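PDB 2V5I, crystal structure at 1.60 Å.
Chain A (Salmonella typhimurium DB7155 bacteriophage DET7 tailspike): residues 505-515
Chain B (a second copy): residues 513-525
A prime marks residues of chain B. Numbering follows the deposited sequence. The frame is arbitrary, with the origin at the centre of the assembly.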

# COMPACT_ATOMS: atom_id res chain seq x y z
N ASN A 505 31.29 -34.68 -7.47
CA ASN A 505 31.27 -34.65 -8.95
C ASN A 505 32.19 -33.57 -9.59
O ASN A 505 31.99 -33.20 -10.73
N ARG A 506 33.18 -33.07 -8.86
CA ARG A 506 34.11 -32.12 -9.49
C ARG A 506 34.84 -32.84 -10.64
O ARG A 506 35.18 -34.04 -10.53
N GLY A 507 34.93 -32.14 -11.76
CA GLY A 507 35.56 -32.68 -13.00
C GLY A 507 34.69 -33.70 -13.73
O GLY A 507 35.10 -34.34 -14.71
N ASP A 508 33.45 -33.87 -13.26
CA ASP A 508 32.53 -34.90 -13.73
C ASP A 508 33.08 -36.33 -13.58
O ASP A 508 32.69 -37.26 -14.29
N TYR A 509 33.93 -36.51 -12.55
CA TYR A 509 34.45 -37.84 -12.24
C TYR A 509 33.48 -38.70 -11.42
O TYR A 509 33.75 -39.88 -11.18
N LYS A 510 32.36 -38.11 -10.94
CA LYS A 510 31.33 -38.85 -10.19
C LYS A 510 31.82 -39.44 -8.87
O LYS A 510 31.33 -40.46 -8.38
N THR A 511 32.79 -38.77 -8.29
CA THR A 511 33.35 -39.16 -7.00
C THR A 511 33.19 -38.05 -5.93
O THR A 511 32.73 -36.95 -6.19
N THR A 512 33.63 -38.35 -4.72
CA THR A 512 33.55 -37.47 -3.58
C THR A 512 34.98 -37.21 -3.13
O THR A 512 35.74 -38.16 -2.97
N GLU A 513 35.34 -35.92 -3.03
CA GLU A 513 36.61 -35.55 -2.48
C GLU A 513 36.38 -35.17 -1.03
O GLU A 513 35.64 -34.23 -0.74
N ILE A 514 37.04 -35.92 -0.14
CA ILE A 514 36.76 -35.90 1.31
C ILE A 514 37.97 -35.30 2.05
O ILE A 514 39.05 -35.81 1.89
N PRO A 515 37.79 -34.19 2.82
CA PRO A 515 38.88 -33.67 3.64
C PRO A 515 39.33 -34.69 4.67
O PRO A 515 38.49 -35.33 5.31
N GLU B 513 26.22 -43.09 2.20
CA GLU B 513 26.51 -43.67 0.93
C GLU B 513 27.27 -42.64 0.11
O GLU B 513 26.75 -41.56 -0.16
N ILE B 514 28.49 -43.02 -0.26
CA ILE B 514 29.49 -42.09 -0.82
C ILE B 514 29.75 -42.45 -2.30
O ILE B 514 30.10 -43.57 -2.56
N PRO B 515 29.53 -41.50 -3.26
CA PRO B 515 29.88 -41.76 -4.65
C PRO B 515 31.37 -42.01 -4.80
O PRO B 515 32.18 -41.28 -4.21
N ILE B 516 31.73 -43.03 -5.58
CA ILE B 516 33.12 -43.30 -5.94
C ILE B 516 33.21 -43.48 -7.43
O ILE B 516 32.18 -43.69 -8.10
N SER B 517 34.42 -43.34 -7.99
CA SER B 517 34.60 -43.51 -9.42
C SER B 517 34.68 -44.99 -9.75
O SER B 517 35.41 -45.76 -9.12
N GLY B 518 33.92 -45.42 -10.75
CA GLY B 518 33.98 -46.82 -11.15
C GLY B 518 35.17 -47.14 -12.04
O GLY B 518 35.41 -48.30 -12.36
N THR B 519 35.86 -46.09 -12.45
CA THR B 519 37.07 -46.17 -13.29
C THR B 519 38.30 -45.56 -12.59
O THR B 519 38.18 -44.79 -11.64
N VAL B 520 39.49 -45.90 -13.06
CA VAL B 520 40.71 -45.38 -12.46
C VAL B 520 40.80 -43.86 -12.64
O VAL B 520 40.70 -43.35 -13.75
N LEU B 521 40.96 -43.14 -11.54
CA LEU B 521 40.99 -41.69 -11.58
C LEU B 521 42.32 -41.18 -12.05
O LEU B 521 43.35 -41.60 -11.52
N PRO B 522 42.32 -40.18 -12.94
CA PRO B 522 43.54 -39.46 -13.22
C PRO B 522 43.97 -38.59 -12.02
O PRO B 522 43.15 -38.29 -11.13
N ASP B 523 45.25 -38.15 -11.99
CA ASP B 523 45.74 -37.29 -10.93
C ASP B 523 44.89 -36.05 -10.65
O ASP B 523 44.74 -35.64 -9.49
N GLU B 524 44.30 -35.48 -11.70
CA GLU B 524 43.44 -34.29 -11.59
C GLU B 524 42.15 -34.59 -10.78
O GLU B 524 41.41 -33.67 -10.44
N GLY B 525 41.82 -35.86 -10.54
CA GLY B 525 40.72 -36.22 -9.69
C GLY B 525 40.78 -35.84 -8.23
O GLY B 525 39.81 -36.07 -7.50

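Two direct hydrogen bonds join the stretches, one near each end of the contact. At the first, Arg506 NH2 donates to the backbone Glu524′ O at 2.9 Å and almost linearly (175°), so the carbonyl lies at the guanidinium edge, near its plane. The arginine CA-to-CB bond points sideways, but the chain (chi1 t, chi2 t, chi3 p) brings its end to the partner. Glu513 (m, t, chi3 87°) holds that end from within chain A: Arg506 NE forms a salt bridge with Glu513 OE2 at 2.8 Å, and Arg506 NH2 also donates to Glu513 OE1 at 3.2 Å. The guanidinium thus links Glu513, in the strand of its own chain, to the 3-10 segment of the second copy. At the other end, the CA-to-CB bond of Thr512 (rotamer m) points toward chain B, and its OG1 donates to Pro515′ O at 2.9 Å. Thr512 OG1 also packs against the proline ring, 3.0 Å from Pro515′ CD, and lies 3.5 Å from Ile514′ CG2.

Three waters extend this polar network. Water 1 donates to Tyr509 O (2.5 Å) and to Ser517′ OG (2.7 Å); the serine, rotamer t, in turn donates from Ser517′ OG to Thr519′ O at 2.7 Å. Water 2 lies 2.4 Å from Tyr509 OH and donates to Glu524′ OE2 at 3.0 Å. Water 3 is placed between two carbonyls, 2.6 Å from Lys510 O and 2.8 Å from Ile516′ O; these acceptors, 3.4 Å apart, cannot bond to each other directly.

Tyr509 has more of its surface covered by the other stretch (101 Å²) than any other residue here. Its CA-to-CB bond points toward chain B, and chi1 m with chi2 −62° sets the ring obliquely among its neighbours. Tyr509 CB meets Leu521′ CD2 at 3.7 Å, Tyr509 CE1 meets Pro522′ CG at 3.8 Å, and Tyr509 CE2 rests 3.8 Å from Gly525′ CA. Tyr509 OH reaches Glu524′ CB at 3.7 Å. Leu521′ (m, t) starts sideways, but its end comes nearer, and its CD1 also approaches Thr511 CG2 at 4.1 Å. The CA-to-CB bond of Thr511 (rotamer t) points sideways, and its OG1 lies 3.5 Å from Ile516′ CA. Farther along, Ile514 and Ile514′, both m, t, meet loosely, Ile514 CD1 to Ile514′ CG2 at 4.3 Å.

The CA-to-CB bond of Lys510 is sideways while its end leads away: its NZ donates to Asp508 O at 2.8 Å and forms a salt bridge with Asp508 OD2 at 3.3 Å. Ile516′ (p, t) points its CA-to-CB bond away from chain A.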

# COMPACT_ATOMS: atom_id res chain seq x y z
CB ASN A 505 29.87 -34.53 -9.53
CG ASN A 505 29.82 -34.97 -10.98
OD1 ASN A 505 30.44 -36.00 -11.32
ND2 ASN A 505 29.06 -34.25 -11.83
CB ARG A 506 35.14 -31.63 -8.49
CG ARG A 506 35.89 -30.38 -8.99
CD ARG A 506 37.06 -29.94 -8.13
NE ARG A 506 37.92 -31.07 -7.90
CZ ARG A 506 38.83 -31.50 -8.77
NH1 ARG A 506 39.11 -30.80 -9.86
NH2 ARG A 506 39.52 -32.58 -8.49
CB ASP A 508 32.05 -34.67 -15.19
CG ASP A 508 30.69 -35.29 -15.46
OD1 ASP A 508 29.73 -35.17 -14.65
OD2 ASP A 508 30.53 -35.97 -16.50
CB TYR A 509 35.82 -37.71 -11.52
CG TYR A 509 36.89 -37.02 -12.36
CD1 TYR A 509 37.29 -37.59 -13.57
CD2 TYR A 509 37.55 -35.89 -11.91
CE1 TYR A 509 38.26 -36.96 -14.32
CE2 TYR A 509 38.49 -35.27 -12.65
CZ TYR A 509 38.88 -35.82 -13.84
OH TYR A 509 39.85 -35.17 -14.58
CB LYS A 510 30.63 -39.90 -11.06
CG LYS A 510 30.02 -39.31 -12.35
CD LYS A 510 30.10 -40.21 -13.50
CE LYS A 510 29.76 -39.48 -14.81
NZ LYS A 510 30.99 -39.08 -15.61
CB THR A 511 34.81 -39.68 -7.16
OG1 THR A 511 35.18 -40.44 -5.98
CG2 THR A 511 35.80 -38.57 -7.40
CB THR A 512 32.84 -38.17 -2.44
OG1 THR A 512 31.59 -38.73 -2.92
CG2 THR A 512 32.55 -37.17 -1.35
CB GLU A 513 37.21 -34.37 -3.25
CG GLU A 513 37.71 -34.73 -4.61
CD GLU A 513 37.91 -33.51 -5.47
OE1 GLU A 513 39.00 -32.94 -5.39
OE2 GLU A 513 36.94 -33.07 -6.16
CB ILE A 514 36.57 -37.34 1.80
CG1 ILE A 514 35.33 -37.94 1.13
CG2 ILE A 514 36.41 -37.35 3.29
CD1 ILE A 514 35.19 -39.47 1.29
CB PRO A 515 38.24 -32.42 4.31
CG PRO A 515 37.07 -32.06 3.45
CD PRO A 515 36.57 -33.38 2.92
CB GLU B 513 25.21 -44.06 0.22
CG GLU B 513 24.53 -45.25 0.80
CD GLU B 513 23.09 -45.35 0.35
OE1 GLU B 513 22.88 -45.95 -0.70
OE2 GLU B 513 22.19 -44.75 1.02
CB ILE B 514 30.82 -42.26 -0.06
CG1 ILE B 514 30.60 -41.83 1.40
CG2 ILE B 514 31.88 -41.41 -0.69
CD1 ILE B 514 31.75 -42.24 2.36
CB PRO B 515 29.45 -40.45 -5.37
CG PRO B 515 28.45 -39.81 -4.45
CD PRO B 515 28.92 -40.18 -3.06
CB ILE B 516 33.63 -44.56 -5.19
CG1 ILE B 516 33.00 -45.84 -5.73
CG2 ILE B 516 33.42 -44.39 -3.66
CD1 ILE B 516 33.55 -47.11 -5.06
CB SER B 517 35.86 -42.83 -9.92
OG SER B 517 36.08 -43.13 -11.30
CB THR B 519 36.86 -45.41 -14.61
OG1 THR B 519 36.48 -44.05 -14.34
CG2 THR B 519 35.74 -46.04 -15.43
CB VAL B 520 41.98 -46.08 -13.10
CG1 VAL B 520 43.23 -45.49 -12.54
CG2 VAL B 520 41.92 -47.56 -12.81
CB LEU B 521 40.71 -41.07 -10.22
CG LEU B 521 39.31 -41.00 -9.76
CD1 LEU B 521 39.30 -40.50 -8.31
CD2 LEU B 521 38.50 -40.11 -10.65
CB PRO B 522 43.16 -38.64 -14.47
CG PRO B 522 41.79 -38.31 -14.26
CD PRO B 522 41.18 -39.59 -13.68
CB ASP B 523 47.17 -36.81 -11.25
CG ASP B 523 48.25 -37.82 -10.88
OD1 ASP B 523 47.91 -39.00 -10.54
OD2 ASP B 523 49.45 -37.44 -10.95
CB GLU B 524 42.93 -33.79 -12.97
CG GLU B 524 43.89 -33.55 -14.06
CD GLU B 524 44.12 -34.82 -14.90
OE1 GLU B 524 44.87 -35.62 -14.38
OE2 GLU B 524 43.58 -35.01 -16.03
O HOH W 1 34.55 -41.57 -12.87
O HOH W 2 40.72 -35.73 -16.78
O HOH W 3 29.69 -42.47 -8.68